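Local coordinates for protein putative cytochrome P450 120 (Synechocystis sp., PDB 2VE3) that binds heme and retinoic acid and, as a member of the cytochrome P450 family, probably acts as a heme-dependent monooxygenase, at residues Y120-M124 against F396-E400. Residues are numbered along the deposited sequence; the frame is centred on the assembly and turned at random.
With HEM (protoporphyrin IX containing Fe), chain C.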
ATOM      1  N   TYR A 120      -2.805 -13.573 -14.460  1.00 38.69           N
ATOM      2  CA  TYR A 120      -1.642 -13.457 -13.563  1.00 38.19           C
ATOM      3  C   TYR A 120      -1.470 -14.684 -12.657  1.00 37.41           C
ATOM      4  O   TYR A 120      -0.363 -14.983 -12.205  1.00 37.21           O
ATOM      5  CB  TYR A 120      -1.742 -12.198 -12.693  1.00 38.66           C
ATOM      6  CG  TYR A 120      -1.403 -10.880 -13.371  1.00 39.65           C
ATOM      7  CD1 TYR A 120      -0.541 -10.825 -14.469  1.00 40.76           C
ATOM      8  CD2 TYR A 120      -1.908  -9.674 -12.873  1.00 40.53           C
ATOM      9  CE1 TYR A 120      -0.213  -9.602 -15.077  1.00 41.69           C
ATOM     10  CE2 TYR A 120      -1.586  -8.448 -13.467  1.00 40.31           C
ATOM     11  CZ  TYR A 120      -0.741  -8.419 -14.569  1.00 40.87           C
ATOM     12  OH  TYR A 120      -0.415  -7.217 -15.159  1.00 40.24           O
ATOM     13  N   LEU A 121      -2.567 -15.390 -12.407  1.00 36.68           N
ATOM     14  CA  LEU A 121      -2.610 -16.453 -11.388  1.00 36.36           C
ATOM     15  C   LEU A 121      -1.548 -17.563 -11.421  1.00 35.67           C
ATOM     16  O   LEU A 121      -0.890 -17.788 -10.396  1.00 35.54           O
ATOM     17  CB  LEU A 121      -4.000 -17.082 -11.315  1.00 36.69           C
ATOM     18  CG  LEU A 121      -5.001 -16.315 -10.471  1.00 37.30           C
ATOM     19  CD1 LEU A 121      -6.111 -17.258 -10.092  1.00 37.79           C
ATOM     20  CD2 LEU A 121      -4.297 -15.793  -9.232  1.00 38.48           C
ATOM     21  N   PRO A 122      -1.397 -18.270 -12.571  1.00 34.96           N
ATOM     22  CA  PRO A 122      -0.447 -19.387 -12.654  1.00 34.29           C
ATOM     23  C   PRO A 122       0.976 -19.041 -12.175  1.00 33.68           C
ATOM     24  O   PRO A 122       1.543 -19.787 -11.373  1.00 33.66           O
ATOM     25  CB  PRO A 122      -0.447 -19.734 -14.150  1.00 34.26           C
ATOM     26  CG  PRO A 122      -1.785 -19.309 -14.626  1.00 34.54           C
ATOM     27  CD  PRO A 122      -2.110 -18.074 -13.852  1.00 34.74           C
ATOM     28  N   LYS A 123       1.535 -17.925 -12.651  1.00 32.71           N
ATOM     29  CA  LYS A 123       2.879 -17.503 -12.238  1.00 32.02           C
ATOM     30  C   LYS A 123       2.886 -17.071 -10.786  1.00 31.30           C
ATOM     31  O   LYS A 123       3.859 -17.325 -10.070  1.00 30.71           O
ATOM     32  CB  LYS A 123       3.430 -16.350 -13.095  1.00 32.16           C
ATOM     33  CG  LYS A 123       3.906 -16.706 -14.509  1.00 32.24           C
ATOM     34  CD  LYS A 123       2.717 -16.803 -15.449  1.00 32.84           C
ATOM     35  CE  LYS A 123       1.756 -15.636 -15.230  1.00 32.17           C
ATOM     36  NZ  LYS A 123       0.346 -16.076 -15.261  1.00 31.41           N
ATOM     37  N   MET A 124       1.811 -16.404 -10.367  1.00 30.95           N
ATOM     38  CA  MET A 124       1.690 -15.939  -8.985  1.00 31.30           C
ATOM     39  C   MET A 124       1.628 -17.105  -8.012  1.00 30.10           C
ATOM     40  O   MET A 124       2.317 -17.101  -7.012  1.00 29.81           O
ATOM     41  CB  MET A 124       0.473 -15.033  -8.777  1.00 31.23           C
ATOM     42  CG  MET A 124       0.432 -14.440  -7.362  1.00 31.84           C
ATOM     43  SD  MET A 124      -1.080 -13.563  -6.952  1.00 33.57           S
ATOM     44  CE  MET A 124      -0.987 -12.160  -8.063  1.00 32.35           C
ATOM     45  N   PHE A 396      -5.287  -6.213  -7.924  1.00 19.30           N
ATOM     46  CA  PHE A 396      -4.016  -6.918  -7.853  1.00 19.07           C
ATOM     47  C   PHE A 396      -3.660  -7.284  -6.406  1.00 18.69           C
ATOM     48  O   PHE A 396      -3.246  -8.409  -6.144  1.00 18.49           O
ATOM     49  CB  PHE A 396      -2.871  -6.108  -8.461  1.00 18.93           C
ATOM     50  CG  PHE A 396      -1.569  -6.856  -8.489  1.00 19.41           C
ATOM     51  CD1 PHE A 396      -1.253  -7.683  -9.565  1.00 19.26           C
ATOM     52  CD2 PHE A 396      -0.695  -6.798  -7.410  1.00 17.85           C
ATOM     53  CE1 PHE A 396      -0.052  -8.399  -9.591  1.00 20.97           C
ATOM     54  CE2 PHE A 396       0.509  -7.510  -7.418  1.00 20.09           C
ATOM     55  CZ  PHE A 396       0.834  -8.320  -8.511  1.00 19.95           C
ATOM     56  N   ALA A 397      -3.786  -6.311  -5.496  1.00 18.60           N
ATOM     57  CA  ALA A 397      -3.554  -6.519  -4.069  1.00 18.84           C
ATOM     58  C   ALA A 397      -4.452  -7.617  -3.507  1.00 18.96           C
ATOM     59  O   ALA A 397      -3.962  -8.499  -2.792  1.00 18.07           O
ATOM     60  CB  ALA A 397      -3.779  -5.242  -3.306  1.00 18.69           C
ATOM     61  N   ARG A 398      -5.762  -7.543  -3.814  1.00 19.10           N
ATOM     62  CA  ARG A 398      -6.754  -8.481  -3.258  1.00 19.32           C
ATOM     63  C   ARG A 398      -6.544  -9.878  -3.785  1.00 19.86           C
ATOM     64  O   ARG A 398      -6.685 -10.847  -3.029  1.00 20.07           O
ATOM     65  CB  ARG A 398      -8.200  -8.040  -3.527  1.00 19.31           C
ATOM     66  CG  ARG A 398      -8.701  -7.002  -2.554  1.00 18.10           C
ATOM     67  CD  ARG A 398     -10.019  -6.387  -3.010  1.00 18.71           C
ATOM     68  NE  ARG A 398     -10.584  -5.571  -1.945  1.00 20.47           N
ATOM     69  CZ  ARG A 398     -11.290  -4.462  -2.121  1.00 22.35           C
ATOM     70  NH1 ARG A 398     -11.530  -3.997  -3.345  1.00 23.79           N
ATOM     71  NH2 ARG A 398     -11.751  -3.806  -1.062  1.00 23.37           N
ATOM     72  N   LEU A 399      -6.216  -9.968  -5.083  1.00 20.17           N
ATOM     73  CA  LEU A 399      -5.801 -11.221  -5.705  1.00 20.09           C
ATOM     74  C   LEU A 399      -4.651 -11.896  -4.952  1.00 19.90           C
ATOM     75  O   LEU A 399      -4.769 -13.061  -4.567  1.00 19.74           O
ATOM     76  CB  LEU A 399      -5.374 -11.000  -7.164  1.00 20.51           C
ATOM     77  CG  LEU A 399      -4.926 -12.259  -7.912  1.00 21.32           C
ATOM     78  CD1 LEU A 399      -6.126 -13.133  -8.222  1.00 24.12           C
ATOM     79  CD2 LEU A 399      -4.202 -11.892  -9.196  1.00 23.60           C
ATOM     80  N   GLU A 400      -3.556 -11.162  -4.742  1.00 19.26           N
ATOM     81  CA  GLU A 400      -2.369 -11.736  -4.106  1.00 19.73           C
ATOM     82  C   GLU A 400      -2.620 -12.102  -2.639  1.00 19.31           C
ATOM     83  O   GLU A 400      -2.118 -13.108  -2.163  1.00 19.75           O
ATOM     84  CB  GLU A 400      -1.153 -10.804  -4.229  1.00 19.58           C
ATOM     85  CG  GLU A 400       0.163 -11.479  -3.835  1.00 20.54           C
ATOM     86  CD  GLU A 400       1.411 -10.643  -4.064  1.00 20.91           C
ATOM     87  OE1 GLU A 400       1.430  -9.768  -4.968  1.00 24.90           O
ATOM     88  OE2 GLU A 400       2.403 -10.896  -3.341  1.00 22.95           O
TER
HETATM   89  CHA HEM C1444      -3.020   4.812  -4.634  1.00 15.28           C
HETATM   90  CHB HEM C1444      -3.410   1.901  -0.760  1.00 15.04           C
HETATM   91  CHC HEM C1444      -1.674  -1.827  -3.360  1.00 14.33           C
HETATM   92  CHD HEM C1444      -0.758   1.162  -7.034  1.00 15.48           C
HETATM   93  C1A HEM C1444      -3.304   4.367  -3.350  1.00 15.75           C
HETATM   94  C2A HEM C1444      -3.874   5.132  -2.256  1.00 16.53           C
HETATM   95  C3A HEM C1444      -3.993   4.310  -1.194  1.00 15.64           C
HETATM   96  C4A HEM C1444      -3.481   3.018  -1.575  1.00 14.57           C
HETATM   97  CMA HEM C1444      -4.539   4.646   0.206  1.00 12.91           C
HETATM   98  CAA HEM C1444      -4.319   6.611  -2.338  1.00 17.66           C
HETATM   99  CBA HEM C1444      -3.226   7.583  -1.901  1.00 22.28           C
HETATM  100  CGA HEM C1444      -3.725   8.983  -2.194  1.00 23.09           C
HETATM  101  O1A HEM C1444      -4.753   9.381  -1.572  1.00 24.72           O
HETATM  102  O2A HEM C1444      -3.100   9.692  -3.037  1.00 20.81           O
HETATM  103  C1B HEM C1444      -3.016   0.631  -1.137  1.00 12.51           C
HETATM  104  C2B HEM C1444      -3.112  -0.581  -0.336  1.00 12.92           C
HETATM  105  C3B HEM C1444      -2.638  -1.615  -1.061  1.00 12.23           C
HETATM  106  C4B HEM C1444      -2.224  -1.082  -2.333  1.00 13.05           C
HETATM  107  CMB HEM C1444      -3.684  -0.629   1.098  1.00 10.82           C
HETATM  108  CAB HEM C1444      -2.495  -3.122  -0.671  1.00 15.23           C
HETATM  109  CBB HEM C1444      -3.374  -3.772   0.107  1.00 16.01           C
HETATM  110  C1C HEM C1444      -1.313  -1.373  -4.607  1.00 13.00           C
HETATM  111  C2C HEM C1444      -0.825  -2.178  -5.708  1.00 13.34           C
HETATM  112  C3C HEM C1444      -0.569  -1.355  -6.734  1.00 14.01           C
HETATM  113  C4C HEM C1444      -0.877   0.006  -6.292  1.00 14.88           C
HETATM  114  CMC HEM C1444      -0.678  -3.724  -5.687  1.00 12.86           C
HETATM  115  CAC HEM C1444      -0.066  -1.744  -8.154  1.00 15.51           C
HETATM  116  CBC HEM C1444       1.184  -2.141  -8.417  1.00 17.19           C
HETATM  117  C1D HEM C1444      -1.197   2.426  -6.696  1.00 14.67           C
HETATM  118  C2D HEM C1444      -0.927   3.607  -7.472  1.00 16.13           C
HETATM  119  C3D HEM C1444      -1.621   4.754  -6.729  1.00 14.38           C
HETATM  120  C4D HEM C1444      -2.269   4.140  -5.585  1.00 15.82           C
HETATM  121  CMD HEM C1444      -0.096   3.689  -8.779  1.00 16.86           C
HETATM  122  CAD HEM C1444      -1.657   6.251  -7.112  1.00 15.12           C
HETATM  123  CBD HEM C1444      -3.046   6.565  -7.664  1.00 14.58           C
HETATM  124  CGD HEM C1444      -3.134   8.011  -8.090  1.00 17.76           C
HETATM  125  O1D HEM C1444      -4.123   8.343  -8.790  1.00 18.96           O
HETATM  126  O2D HEM C1444      -2.238   8.841  -7.749  1.00 19.97           O
HETATM  127  NA  HEM C1444      -3.079   3.089  -2.897  1.00 14.51           N
HETATM  128  NB  HEM C1444      -2.451   0.290  -2.347  1.00 13.52           N
HETATM  129  NC  HEM C1444      -1.324  -0.042  -4.987  1.00 14.17           N
HETATM  130  ND  HEM C1444      -1.999   2.768  -5.603  1.00 15.52           N
HETATM  131 FE   HEM C1444      -2.472   1.416  -4.054  1.00 15.89          FE
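In the cytochrome P450 fold the helix that follows the cysteine-ligand loop, the L helix, runs along the heme; here it is helix 394-411, and residues 120-124, at the N-terminal end of the helix that runs on to residue 137, pack on its flank facing away from the porphyrin. C391, probably the axial iron ligand as in other P450s, lies just upstream. A397 and F396 touch the heme, with A397 CB 3.6 Å from HEM CAB and F396 CD2 3.5 Å from the methyl HEM CMC. The F396 ring also extends the other way, to Y120: the planes stand at 81°, the centroids are 5.9 Å apart, and Y120 CD2 meets the ring edge at F396 CD1 (3.9 Å). Thus one phenylalanine side chain reaches from the heme methyl to the Y120 ring. L399 points at helix 121-137 and fills the space between L121 and M124, L399 CD1 lying 3.4 Å from L121 CD2. No hydrogen bond crosses the interface, which is held by apolar packing, and L158 of helix 143-159 closes over Y120 and M124. M124, extended through chi1 and chi2, has the most surface buried in the contact, 80 Å²: its CE sits 3.4 Å from L399 CD2 and 4.2 Å from F396 CE1, while M124 SD rests 3.6 Å from E400 CA.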